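Local structure of putative enoyl-CoA hydratase (Streptomyces coelicolor A3, 3G64) at the interface of chains A and B. The protein probably catalyses a crotonase-type reaction on a coenzyme A thioester, such as the hydration of an enoyl-CoA. Numbering follows the deposited sequence. Chains: chain A/B, Putative enoyl-CoA hydratase.

The interface of chains A and B. Residues chain A 250-251, 254, 259; chain B 84, 87, 95, 98-99.
The phenol ring of A:Tyr259 meets B:Thr87 at its edge, where OG1 lies in the ring plane beside the hydroxyl, while one face of the ring is covered from within chain A by CG of A:Met254, 3.4 Å from the ring plane, over its margin and not its centre. The phenol hydroxyl makes the bond across the boundary, OH of A:Tyr259 to OG1 of B:Thr87 at 2.5 Å. The threonine hydroxyl sits between its backbone N and carbonyl carbon (chi1 56°), a position from which it also donates to the carbonyl O of B:Ile84 at 2.7 Å, within helix 80-87. OG1 is thus shared by the two bonds. CG2 of B:Ile84 packs near the phenol carbon CZ. The C-terminal helices of crotonase-family subunits commonly pack on a neighbour, and this patch probably contributes to that assembly.

A:Met254, a selenomethionine just past helix 239-253, shows how a long side chain can reach several partners, touching residues of helices 80-87 and 92-111. Extended beyond CG (chi2 -173°), it carries SE to 3.9 Å from CD2 of B:Leu95 and 4.0 Å from CB of B:Thr87, and its terminal methyl CE to the rim of the B:Phe98 ring at CE2, crossing that side chain at about a right angle. A:Gln250, near the end of helix 239-253, meets B:Asn99 of helix 92-111, their amide planes 58° apart, and the glutamine offers its aliphatic stem rather than its amide. Beside A:Gln250, the methyl CB of A:Ala251 rests 3.7 Å from the backbone O of B:Leu95, and ND2 of B:Asn99 lies 3.4 Å from CB of A:Gln250.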
loop_
_atom_site.group_PDB
_atom_site.type_symbol
_atom_site.label_atom_id
_atom_site.label_comp_id
_atom_site.label_asym_id
_atom_site.label_seq_id
_atom_site.Cartn_x
_atom_site.Cartn_y
_atom_site.Cartn_z
ATOM N N GLN A 250 -23.853 1.882 -1.156
ATOM C CA GLN A 250 -24.515 1.070 -0.133
ATOM C C GLN A 250 -26.003 1.431 -0.097
ATOM O O GLN A 250 -26.852 0.555 -0.074
ATOM C CB GLN A 250 -23.878 1.265 1.245
ATOM C CG GLN A 250 -22.483 0.676 1.433
ATOM C CD GLN A 250 -22.354 -0.817 1.037
ATOM O OE1 GLN A 250 -22.586 -1.198 -0.111
ATOM N NE2 GLN A 250 -21.938 -1.641 1.986
ATOM N N ALA A 251 -26.322 2.721 -0.124
ATOM C CA ALA A 251 -27.723 3.108 -0.153
ATOM C C ALA A 251 -28.419 2.512 -1.387
ATOM O O ALA A 251 -29.525 1.977 -1.281
ATOM C CB ALA A 251 -27.889 4.625 -0.070
HETATM N N MSE A 254 -29.044 -1.162 -0.821
HETATM C CA MSE A 254 -30.103 -1.339 0.162
HETATM C C MSE A 254 -31.517 -1.249 -0.449
HETATM O O MSE A 254 -32.492 -1.592 0.220
HETATM C CB MSE A 254 -29.945 -0.356 1.318
HETATM C CG MSE A 254 -28.913 -0.780 2.328
HETATM SE SE MSE A 254 -28.951 0.415 3.870
HETATM C CE MSE A 254 -27.505 -0.403 4.888
ATOM N N TYR A 259 -30.383 -7.568 -0.746
ATOM C CA TYR A 259 -30.345 -7.126 0.634
ATOM C C TYR A 259 -31.642 -7.519 1.344
ATOM O O TYR A 259 -31.599 -7.977 2.474
ATOM C CB TYR A 259 -30.214 -5.621 0.659
ATOM C CG TYR A 259 -30.110 -4.963 2.018
ATOM C CD1 TYR A 259 -29.069 -5.278 2.896
ATOM C CD2 TYR A 259 -31.011 -3.964 2.388
ATOM C CE1 TYR A 259 -28.944 -4.618 4.106
ATOM C CE2 TYR A 259 -30.890 -3.287 3.586
ATOM C CZ TYR A 259 -29.864 -3.616 4.440
ATOM O OH TYR A 259 -29.753 -2.943 5.624
ATOM N N ILE B 84 -30.822 -3.486 10.001
ATOM C CA ILE B 84 -31.181 -4.043 8.699
ATOM C C ILE B 84 -32.693 -4.061 8.502
ATOM O O ILE B 84 -33.207 -3.525 7.520
ATOM C CB ILE B 84 -30.542 -5.421 8.452
ATOM C CG1 ILE B 84 -29.024 -5.272 8.363
ATOM C CG2 ILE B 84 -31.082 -6.047 7.171
ATOM C CD1 ILE B 84 -28.307 -6.542 7.910
ATOM N N THR B 87 -33.971 -0.617 7.930
ATOM C CA THR B 87 -33.557 0.066 6.694
ATOM C C THR B 87 -34.453 -0.328 5.532
ATOM O O THR B 87 -34.621 0.431 4.567
ATOM C CB THR B 87 -32.063 -0.173 6.323
ATOM O OG1 THR B 87 -31.790 -1.580 6.231
ATOM C CG2 THR B 87 -31.147 0.470 7.351
ATOM N N LEU B 95 -31.878 6.353 3.553
ATOM C CA LEU B 95 -30.879 5.352 3.206
ATOM C C LEU B 95 -29.512 6.023 2.973
ATOM O O LEU B 95 -28.484 5.551 3.470
ATOM C CB LEU B 95 -31.305 4.557 1.969
ATOM C CG LEU B 95 -32.453 3.571 2.177
ATOM C CD1 LEU B 95 -32.865 2.924 0.870
ATOM C CD2 LEU B 95 -32.120 2.515 3.245
ATOM N N PHE B 98 -28.128 7.370 6.336
ATOM C CA PHE B 98 -27.569 6.331 7.205
ATOM C C PHE B 98 -26.152 5.965 6.770
ATOM O O PHE B 98 -25.223 5.901 7.590
ATOM C CB PHE B 98 -28.420 5.059 7.206
ATOM C CG PHE B 98 -27.743 3.897 7.898
ATOM C CD1 PHE B 98 -27.541 3.922 9.273
ATOM C CD2 PHE B 98 -27.278 2.809 7.180
ATOM C CE1 PHE B 98 -26.905 2.881 9.926
ATOM C CE2 PHE B 98 -26.635 1.747 7.831
ATOM C CZ PHE B 98 -26.446 1.797 9.213
ATOM N N ASN B 99 -26.001 5.710 5.476
ATOM C CA ASN B 99 -24.719 5.244 4.960
ATOM C C ASN B 99 -23.681 6.360 4.961
ATOM O O ASN B 99 -22.498 6.098 5.141
ATOM C CB ASN B 99 -24.894 4.603 3.599
ATOM C CG ASN B 99 -25.644 3.300 3.685
ATOM O OD1 ASN B 99 -26.800 3.198 3.269
ATOM N ND2 ASN B 99 -25.008 2.306 4.269
#